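Local atomic coordinates of cytochrome C-type biogenesis protein ccmF (Thermus thermophilus, PDB entry 6ZMQ), a protein that binds heme in the membrane and probably acts as a heme lyase, attaching heme to cytochrome c during its maturation. Residues Gly112-Tyr124 with Pro190-Val202. Numbering follows the deposited sequence.
Sequences GSILLWGLLQTLY and PVLMYLGFVGLSV. With PTY (phosphatidylethanolamine), chain F.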
ATOM      1  N   GLY A 112       1.491  17.518   9.926  1.00 59.83           N
ATOM      2  CA  GLY A 112       2.830  17.109   9.529  1.00 53.25           C
ATOM      3  C   GLY A 112       2.837  16.056   8.436  1.00 51.66           C
ATOM      4  O   GLY A 112       3.725  16.053   7.575  1.00 60.92           O
ATOM      5  N   SER A 113       1.832  15.174   8.427  1.00 38.87           N
ATOM      6  CA  SER A 113       1.787  14.147   7.393  1.00 43.41           C
ATOM      7  C   SER A 113       1.389  14.728   6.045  1.00 52.27           C
ATOM      8  O   SER A 113       1.871  14.260   5.010  1.00 69.82           O
ATOM      9  CB  SER A 113       0.853  13.008   7.792  1.00 53.07           C
ATOM     10  OG  SER A 113      -0.451  13.468   8.075  1.00 57.35           O
ATOM     11  N   ILE A 114       0.539  15.762   6.025  1.00 49.76           N
ATOM     12  CA  ILE A 114       0.282  16.381   4.726  1.00 50.52           C
ATOM     13  C   ILE A 114       1.448  17.274   4.313  1.00 53.25           C
ATOM     14  O   ILE A 114       1.640  17.509   3.114  1.00 51.53           O
ATOM     15  CB  ILE A 114      -1.071  17.122   4.657  1.00 41.45           C
ATOM     16  CG1 ILE A 114      -1.291  18.070   5.824  1.00 58.84           C
ATOM     17  CG2 ILE A 114      -2.218  16.135   4.607  1.00 41.54           C
ATOM     18  CD1 ILE A 114      -2.151  19.271   5.490  1.00 72.19           C
ATOM     19  N   LEU A 115       2.281  17.728   5.265  1.00 59.81           N
ATOM     20  CA  LEU A 115       3.545  18.369   4.879  1.00 51.11           C
ATOM     21  C   LEU A 115       4.504  17.372   4.213  1.00 52.75           C
ATOM     22  O   LEU A 115       5.103  17.681   3.177  1.00 51.78           O
ATOM     23  CB  LEU A 115       4.204  19.042   6.088  1.00 51.12           C
ATOM     24  CG  LEU A 115       5.568  19.751   5.932  1.00 50.93           C
ATOM     25  CD1 LEU A 115       5.679  20.600   4.655  1.00 43.63           C
ATOM     26  CD2 LEU A 115       5.892  20.605   7.150  1.00 58.72           C
ATOM     27  N   LEU A 116       4.646  16.170   4.779  1.00 51.66           N
ATOM     28  CA  LEU A 116       5.503  15.151   4.160  1.00 42.09           C
ATOM     29  C   LEU A 116       4.914  14.671   2.831  1.00 52.39           C
ATOM     30  O   LEU A 116       5.649  14.366   1.882  1.00 65.14           O
ATOM     31  CB  LEU A 116       5.714  13.988   5.144  1.00 22.85           C
ATOM     32  CG  LEU A 116       6.654  12.785   4.923  1.00 21.39           C
ATOM     33  CD1 LEU A 116       6.043  11.615   4.136  1.00 20.92           C
ATOM     34  CD2 LEU A 116       7.949  13.246   4.239  1.00 26.64           C
ATOM     35  N   TRP A 117       3.583  14.648   2.751  1.00 48.86           N
ATOM     36  CA  TRP A 117       2.847  14.284   1.544  1.00 35.68           C
ATOM     37  C   TRP A 117       3.090  15.285   0.419  1.00 32.33           C
ATOM     38  O   TRP A 117       3.394  14.899  -0.721  1.00 27.22           O
ATOM     39  CB  TRP A 117       1.368  14.228   1.917  1.00 32.84           C
ATOM     40  CG  TRP A 117       0.501  13.485   1.019  1.00 40.70           C
ATOM     41  CD1 TRP A 117       0.833  12.961  -0.184  1.00 40.36           C
ATOM     42  CD2 TRP A 117      -0.875  13.161   1.238  1.00 60.73           C
ATOM     43  NE1 TRP A 117      -0.242  12.331  -0.729  1.00 46.97           N
ATOM     44  CE2 TRP A 117      -1.307  12.431   0.122  1.00 57.53           C
ATOM     45  CE3 TRP A 117      -1.782  13.410   2.273  1.00 60.29           C
ATOM     46  CZ2 TRP A 117      -2.605  11.967  -0.010  1.00 45.04           C
ATOM     47  CZ3 TRP A 117      -3.075  12.932   2.151  1.00 56.92           C
ATOM     48  CH2 TRP A 117      -3.469  12.207   1.019  1.00 47.34           C
ATOM     49  N   GLY A 118       2.937  16.579   0.720  1.00 40.71           N
ATOM     50  CA  GLY A 118       3.225  17.613  -0.257  1.00 44.14           C
ATOM     51  C   GLY A 118       4.693  17.693  -0.611  1.00 50.46           C
ATOM     52  O   GLY A 118       5.036  18.052  -1.737  1.00 61.61           O
ATOM     53  N   LEU A 119       5.575  17.308   0.319  1.00 42.46           N
ATOM     54  CA  LEU A 119       7.006  17.254   0.016  1.00 35.80           C
ATOM     55  C   LEU A 119       7.339  16.151  -0.979  1.00 46.32           C
ATOM     56  O   LEU A 119       8.121  16.368  -1.913  1.00 60.63           O
ATOM     57  CB  LEU A 119       7.823  17.064   1.295  1.00 23.25           C
ATOM     58  CG  LEU A 119       9.327  17.137   1.040  1.00 26.40           C
ATOM     59  CD1 LEU A 119       9.872  18.015   2.045  1.00 41.96           C
ATOM     60  CD2 LEU A 119      10.067  15.792   1.149  1.00 22.00           C
ATOM     61  N   LEU A 120       6.784  14.955  -0.782  1.00 37.25           N
ATOM     62  CA  LEU A 120       7.047  13.872  -1.720  1.00 41.30           C
ATOM     63  C   LEU A 120       6.365  14.119  -3.061  1.00 60.67           C
ATOM     64  O   LEU A 120       6.899  13.698  -4.100  1.00 67.12           O
ATOM     65  CB  LEU A 120       6.622  12.539  -1.096  1.00 23.55           C
ATOM     66  CG  LEU A 120       7.418  12.113   0.144  1.00 20.51           C
ATOM     67  CD1 LEU A 120       7.109  10.680   0.561  1.00 20.30           C
ATOM     68  CD2 LEU A 120       8.928  12.306  -0.047  1.00 20.88           C
ATOM     69  N   GLN A 121       5.253  14.872  -3.056  1.00 68.15           N
ATOM     70  CA  GLN A 121       4.672  15.385  -4.294  1.00 56.16           C
ATOM     71  C   GLN A 121       5.627  16.324  -5.023  1.00 48.02           C
ATOM     72  O   GLN A 121       5.822  16.197  -6.241  1.00 37.18           O
ATOM     73  CB  GLN A 121       3.364  16.114  -3.999  1.00 48.35           C
ATOM     74  CG  GLN A 121       2.134  15.382  -4.469  1.00 37.82           C
ATOM     75  CD  GLN A 121       1.969  15.436  -5.966  1.00 36.98           C
ATOM     76  OE1 GLN A 121       2.501  16.317  -6.647  1.00 51.70           O
ATOM     77  NE2 GLN A 121       1.198  14.506  -6.491  1.00 27.56           N
ATOM     78  N   THR A 122       6.230  17.272  -4.289  1.00 46.88           N
ATOM     79  CA  THR A 122       7.148  18.225  -4.910  1.00 44.14           C
ATOM     80  C   THR A 122       8.425  17.547  -5.400  1.00 44.87           C
ATOM     81  O   THR A 122       8.979  17.940  -6.437  1.00 52.32           O
ATOM     82  CB  THR A 122       7.501  19.354  -3.946  1.00 43.76           C
ATOM     83  OG1 THR A 122       7.970  18.811  -2.710  1.00 51.75           O
ATOM     84  CG2 THR A 122       6.335  20.321  -3.707  1.00 48.00           C
ATOM     85  N   LEU A 123       8.903  16.531  -4.666  1.00 42.75           N
ATOM     86  CA  LEU A 123      10.083  15.781  -5.099  1.00 38.93           C
ATOM     87  C   LEU A 123       9.802  15.004  -6.381  1.00 54.86           C
ATOM     88  O   LEU A 123      10.621  15.003  -7.309  1.00 66.81           O
ATOM     89  CB  LEU A 123      10.556  14.830  -3.993  1.00 26.07           C
ATOM     90  CG  LEU A 123      11.435  13.635  -4.421  1.00 28.53           C
ATOM     91  CD1 LEU A 123      12.884  14.062  -4.673  1.00 27.68           C
ATOM     92  CD2 LEU A 123      11.377  12.478  -3.430  1.00 35.48           C
ATOM     93  N   TYR A 124       8.631  14.355  -6.459  1.00 51.11           N
ATOM     94  CA  TYR A 124       8.294  13.578  -7.648  1.00 45.43           C
ATOM     95  C   TYR A 124       8.027  14.485  -8.848  1.00 54.25           C
ATOM     96  O   TYR A 124       8.367  14.136  -9.990  1.00 58.96           O
ATOM     97  CB  TYR A 124       7.091  12.685  -7.349  1.00 38.56           C
ATOM     98  CG  TYR A 124       7.476  11.296  -6.871  1.00 34.98           C
ATOM     99  CD1 TYR A 124       8.301  11.129  -5.754  1.00 35.50           C
ATOM    100  CD2 TYR A 124       6.999  10.152  -7.514  1.00 38.33           C
ATOM    101  CE1 TYR A 124       8.642   9.865  -5.294  1.00 37.27           C
ATOM    102  CE2 TYR A 124       7.354   8.877  -7.062  1.00 48.66           C
ATOM    103  CZ  TYR A 124       8.163   8.749  -5.948  1.00 47.63           C
ATOM    104  OH  TYR A 124       8.520   7.502  -5.485  1.00 57.28           O
ATOM    105  N   PRO A 190       2.983   4.552   6.774  1.00 55.81           N
ATOM    106  CA  PRO A 190       2.489   5.763   6.077  1.00 43.10           C
ATOM    107  C   PRO A 190       3.258   6.158   4.818  1.00 32.25           C
ATOM    108  O   PRO A 190       2.620   6.305   3.761  1.00 37.68           O
ATOM    109  CB  PRO A 190       2.607   6.842   7.158  1.00 51.90           C
ATOM    110  CG  PRO A 190       2.311   6.124   8.403  1.00 64.08           C
ATOM    111  CD  PRO A 190       2.969   4.789   8.242  1.00 68.99           C
ATOM    112  N   VAL A 191       4.596   6.268   4.883  1.00 24.76           N
ATOM    113  CA  VAL A 191       5.403   6.809   3.781  1.00 21.19           C
ATOM    114  C   VAL A 191       5.362   5.907   2.559  1.00 36.37           C
ATOM    115  O   VAL A 191       5.306   6.408   1.426  1.00 56.69           O
ATOM    116  CB  VAL A 191       6.866   7.016   4.234  1.00 20.55           C
ATOM    117  CG1 VAL A 191       7.614   7.962   3.287  1.00 20.56           C
ATOM    118  CG2 VAL A 191       6.920   7.507   5.665  1.00 30.98           C
ATOM    119  N   LEU A 192       5.257   4.593   2.798  1.00 34.23           N
ATOM    120  CA  LEU A 192       5.103   3.573   1.760  1.00 35.49           C
ATOM    121  C   LEU A 192       3.878   3.809   0.885  1.00 42.49           C
ATOM    122  O   LEU A 192       3.876   3.458  -0.304  1.00 54.90           O
ATOM    123  CB  LEU A 192       5.001   2.194   2.417  1.00 26.07           C
ATOM    124  CG  LEU A 192       6.225   1.294   2.358  1.00 28.16           C
ATOM    125  CD1 LEU A 192       6.323   0.838   0.941  1.00 33.15           C
ATOM    126  CD2 LEU A 192       7.519   1.991   2.755  1.00 38.78           C
ATOM    127  N   MET A 193       2.818   4.377   1.456  1.00 29.02           N
ATOM    128  CA  MET A 193       1.683   4.724   0.615  1.00 26.24           C
ATOM    129  C   MET A 193       1.797   6.121   0.017  1.00 40.72           C
ATOM    130  O   MET A 193       1.332   6.325  -1.114  1.00 48.08           O
ATOM    131  CB  MET A 193       0.383   4.508   1.380  1.00 38.18           C
ATOM    132  CG  MET A 193      -0.077   3.081   1.177  1.00 61.36           C
ATOM    133  SD  MET A 193      -1.485   2.437   2.064  1.00 83.34           S
ATOM    134  CE  MET A 193      -0.666   0.989   2.699  1.00106.66           C
ATOM    135  N   TYR A 194       2.417   7.078   0.740  1.00 49.14           N
ATOM    136  CA  TYR A 194       2.520   8.450   0.224  1.00 40.15           C
ATOM    137  C   TYR A 194       3.388   8.490  -1.028  1.00 28.90           C
ATOM    138  O   TYR A 194       2.964   9.028  -2.065  1.00 38.45           O
ATOM    139  CB  TYR A 194       3.078   9.401   1.291  1.00 51.43           C
ATOM    140  CG  TYR A 194       2.181   9.675   2.497  1.00 53.56           C
ATOM    141  CD1 TYR A 194       0.836   9.310   2.502  1.00 58.41           C
ATOM    142  CD2 TYR A 194       2.692  10.292   3.635  1.00 37.38           C
ATOM    143  CE1 TYR A 194       0.024   9.541   3.610  1.00 51.19           C
ATOM    144  CE2 TYR A 194       1.893  10.534   4.742  1.00 36.56           C
ATOM    145  CZ  TYR A 194       0.566  10.157   4.722  1.00 40.35           C
ATOM    146  OH  TYR A 194      -0.214  10.403   5.832  1.00 46.27           O
ATOM    147  N   LEU A 195       4.541   7.799  -0.963  1.00 30.06           N
ATOM    148  CA  LEU A 195       5.385   7.480  -2.114  1.00 26.49           C
ATOM    149  C   LEU A 195       4.590   6.828  -3.229  1.00 45.82           C
ATOM    150  O   LEU A 195       4.675   7.256  -4.391  1.00 75.12           O
ATOM    151  CB  LEU A 195       6.500   6.524  -1.681  1.00 19.58           C
ATOM    152  CG  LEU A 195       7.678   7.020  -0.859  1.00 21.35           C
ATOM    153  CD1 LEU A 195       8.587   5.873  -0.454  1.00 27.42           C
ATOM    154  CD2 LEU A 195       8.421   8.022  -1.695  1.00 28.26           C
ATOM    155  N   GLY A 196       3.758   5.838  -2.864  1.00 32.70           N
ATOM    156  CA  GLY A 196       2.962   5.139  -3.854  1.00 22.58           C
ATOM    157  C   GLY A 196       1.992   6.061  -4.559  1.00 33.98           C
ATOM    158  O   GLY A 196       1.949   6.072  -5.800  1.00 53.51           O
ATOM    159  N   PHE A 197       1.365   6.979  -3.786  1.00 27.86           N
ATOM    160  CA  PHE A 197       0.427   7.936  -4.367  1.00 40.84           C
ATOM    161  C   PHE A 197       1.137   8.863  -5.329  1.00 47.81           C
ATOM    162  O   PHE A 197       0.674   9.056  -6.463  1.00 49.67           O
ATOM    163  CB  PHE A 197      -0.280   8.740  -3.267  1.00 48.23           C
ATOM    164  CG  PHE A 197      -1.012   9.986  -3.770  1.00 40.23           C
ATOM    165  CD1 PHE A 197      -2.293   9.890  -4.278  1.00 39.12           C
ATOM    166  CD2 PHE A 197      -0.429  11.257  -3.703  1.00 40.63           C
ATOM    167  CE1 PHE A 197      -2.960  11.021  -4.731  1.00 41.55           C
ATOM    168  CE2 PHE A 197      -1.094  12.386  -4.159  1.00 41.04           C
ATOM    169  CZ  PHE A 197      -2.362  12.267  -4.667  1.00 37.92           C
ATOM    170  N   VAL A 198       2.323   9.342  -4.934  1.00 50.63           N
ATOM    171  CA  VAL A 198       2.955  10.356  -5.762  1.00 37.34           C
ATOM    172  C   VAL A 198       3.574   9.699  -6.988  1.00 33.16           C
ATOM    173  O   VAL A 198       3.638  10.335  -8.055  1.00 43.77           O
ATOM    174  CB  VAL A 198       3.915  11.239  -4.935  1.00 34.56           C
ATOM    175  CG1 VAL A 198       3.157  11.848  -3.772  1.00 39.80           C
ATOM    176  CG2 VAL A 198       5.062  10.470  -4.394  1.00 31.34           C
ATOM    177  N   GLY A 199       3.863   8.384  -6.906  1.00 31.12           N
ATOM    178  CA  GLY A 199       4.177   7.630  -8.109  1.00 30.35           C
ATOM    179  C   GLY A 199       3.012   7.597  -9.073  1.00 42.88           C
ATOM    180  O   GLY A 199       3.124   8.095 -10.194  1.00 52.42           O
ATOM    181  N   LEU A 200       1.823   7.235  -8.572  1.00 50.45           N
ATOM    182  CA  LEU A 200       0.631   7.228  -9.418  1.00 36.73           C
ATOM    183  C   LEU A 200       0.152   8.639  -9.757  1.00 37.44           C
ATOM    184  O   LEU A 200      -0.808   8.783 -10.527  1.00 45.24           O
ATOM    185  CB  LEU A 200      -0.496   6.422  -8.766  1.00 22.76           C
ATOM    186  CG  LEU A 200      -0.501   4.902  -8.961  1.00 22.07           C
ATOM    187  CD1 LEU A 200      -1.893   4.377  -8.701  1.00 22.40           C
ATOM    188  CD2 LEU A 200      -0.032   4.485 -10.361  1.00 31.62           C
ATOM    189  N   SER A 201       0.774   9.685  -9.182  1.00 28.32           N
ATOM    190  CA  SER A 201       0.490  11.042  -9.628  1.00 29.89           C
ATOM    191  C   SER A 201       0.939  11.258 -11.062  1.00 39.61           C
ATOM    192  O   SER A 201       0.173  11.769 -11.891  1.00 48.07           O
ATOM    193  CB  SER A 201       1.162  12.049  -8.706  1.00 37.60           C
ATOM    194  OG  SER A 201       2.515  12.248  -9.058  1.00 43.05           O
ATOM    195  N   VAL A 202       2.171  10.861 -11.390  1.00 45.86           N
ATOM    196  CA  VAL A 202       2.798  11.346 -12.628  1.00 52.16           C
ATOM    197  C   VAL A 202       2.295  10.656 -13.901  1.00 41.58           C
ATOM    198  O   VAL A 202       2.132  11.353 -14.913  1.00 44.32           O
ATOM    199  CB  VAL A 202       4.318  11.432 -12.465  1.00 58.23           C
ATOM    200  CG1 VAL A 202       4.888  10.200 -11.847  1.00 67.35           C
ATOM    201  CG2 VAL A 202       5.081  11.733 -13.773  1.00 59.40           C
TER
HETATM  202  C1  PTY F 705      11.543   7.300 -11.805  1.00 49.19           C
HETATM  203  C2  PTY F 705      10.309   5.277 -18.928  1.00 53.77           C
HETATM  204  C3  PTY F 705      11.390   6.232 -18.423  1.00 61.05           C
HETATM  205  O4  PTY F 705      11.391   7.854 -10.530  1.00 43.94           O
HETATM  206  C5  PTY F 705      13.156   7.121 -13.746  1.00 59.72           C
HETATM  207  C6  PTY F 705      12.934   7.651 -12.323  1.00 61.84           C
HETATM  208  O7  PTY F 705      13.855   7.041 -11.459  1.00 82.66           O
HETATM  209  C8  PTY F 705      14.933   7.814 -11.001  1.00 85.29           C
HETATM  210  O10 PTY F 705      15.557   8.487 -11.752  1.00 87.46           O
HETATM  211  C11 PTY F 705      15.313   7.773  -9.516  1.00 76.96           C
HETATM  212  C12 PTY F 705      16.321   8.879  -9.198  1.00 55.14           C
HETATM  213  C13 PTY F 705      16.700   8.898  -7.713  1.00 48.03           C
HETATM  214  C14 PTY F 705      17.378   7.586  -7.311  1.00 46.47           C
HETATM  215  C15 PTY F 705      18.106   7.747  -5.976  1.00 45.12           C
HETATM  216  C16 PTY F 705      18.209   6.373  -5.314  1.00 47.75           C
HETATM  217  C17 PTY F 705      18.292   6.499  -3.790  1.00 49.73           C
HETATM  218  C18 PTY F 705      17.022   6.039  -3.056  1.00 54.00           C
HETATM  219  C19 PTY F 705      16.298   4.864  -3.724  1.00 61.91           C
HETATM  220  C20 PTY F 705      15.780   3.871  -2.678  1.00 70.11           C
HETATM  221  C21 PTY F 705      14.627   4.462  -1.860  1.00 70.66           C
HETATM  222  C22 PTY F 705      14.152   3.423  -0.838  1.00 70.66           C
HETATM  223  C23 PTY F 705      12.689   3.634  -0.434  1.00 68.84           C
HETATM  224  C24 PTY F 705      12.625   4.191   0.994  1.00 58.17           C
HETATM  225  C25 PTY F 705      11.597   3.417   1.826  1.00 40.61           C
HETATM  226  C26 PTY F 705      11.708   3.795   3.304  1.00 35.34           C
HETATM  227  C27 PTY F 705      11.199   2.643   4.170  1.00 35.49           C
HETATM  228  C28 PTY F 705      11.918   2.692   5.517  1.00 36.11           C
HETATM  229  C29 PTY F 705      12.117   1.281   6.062  1.00 32.35           C
HETATM  230  C30 PTY F 705      10.619   7.105  -9.633  1.00 43.13           C
HETATM  231  C31 PTY F 705      10.592   7.472  -8.147  1.00 37.82           C
HETATM  232  O30 PTY F 705       9.969   6.193 -10.024  1.00 52.98           O
HETATM  233  C32 PTY F 705      11.977   7.529  -7.502  1.00 39.17           C
HETATM  234  C33 PTY F 705      11.801   7.693  -5.991  1.00 39.57           C
HETATM  235  C34 PTY F 705      12.720   6.731  -5.238  1.00 44.74           C
HETATM  236  C35 PTY F 705      12.049   6.345  -3.921  1.00 47.51           C
HETATM  237  C36 PTY F 705      11.968   7.578  -3.017  1.00 48.65           C
HETATM  238  C37 PTY F 705      12.050   7.168  -1.542  1.00 46.60           C
HETATM  239  C38 PTY F 705      11.984   8.393  -0.623  1.00 38.49           C
HETATM  240  C39 PTY F 705      11.977   7.994   0.854  1.00 31.77           C
HETATM  241  C40 PTY F 705      12.779   9.009   1.667  1.00 40.23           C
HETATM  242  C41 PTY F 705      12.931   8.540   3.114  1.00 55.89           C
HETATM  243  C42 PTY F 705      14.194   7.691   3.228  1.00 56.74           C
HETATM  244  C43 PTY F 705      15.177   8.390   4.164  1.00 42.64           C
HETATM  245  C44 PTY F 705      16.090   7.327   4.768  1.00 26.96           C
HETATM  246  P1  PTY F 705      12.412   7.329 -16.263  1.00 50.24           P
HETATM  247  O11 PTY F 705      11.429   6.241 -17.021  1.00 59.32           O
HETATM  248  O12 PTY F 705      12.193   8.684 -16.894  1.00 41.33           O
HETATM  249  O13 PTY F 705      13.851   6.940 -16.510  1.00 54.25           O
HETATM  250  O14 PTY F 705      12.095   7.385 -14.634  1.00 51.79           O
HETATM  251  N1  PTY F 705      10.494   5.058 -20.352  1.00 41.75           N
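Near Gln121 and Val198, segments 112-124 and 190-202, of helices 110-129 and 185-213, pass closest, axes 9.2 Å apart, running the same way at 39°. About a turn earlier, the Tyr194 ring lies nearly parallel over the five-membered ring of Trp117, loosely stacked, planes 5° apart and centroids separated by 4.7 Å. Tyr194 is also a knob, set among Ser113, Leu116, Trp117 and Leu120; Leu116 CD1 meets its edge in plane. With CG anti to the backbone N (chi1 -161°), Trp117 swings its indole toward the other helix, and the NE1 edge turns to the face of Phe197 in an offset edge-to-face pair, completing an aromatic cluster. Leu120 returns the knob: its CD1 enters the hole made by Val191, Tyr194, Leu195 and Val198, 3.7 Å from Leu195 CD2. Next along, Val198 CG2 stands over the centre of the Tyr124 ring in a CH-pi contact, 3.5 Å from the centroid. Tyr124, Leu192 and Leu195 line a phosphatidylethanolamine pocket, Tyr124 OH lying 3.3 Å from lipid C33. With alanine in place of Tyr124, Val198 CG2 would probably lose the ring face it rests over, and a gap would be likely to open beside the lipid chain. No hydrogen bond joins the two segments. Both belong to the membrane helix bundle: helix 135-157 meets Trp117 through Phe152, helix 288-307 brings Phe299 to the ring of Phe197, and helix 224-247 brings Phe233 against Tyr124 and Leu192.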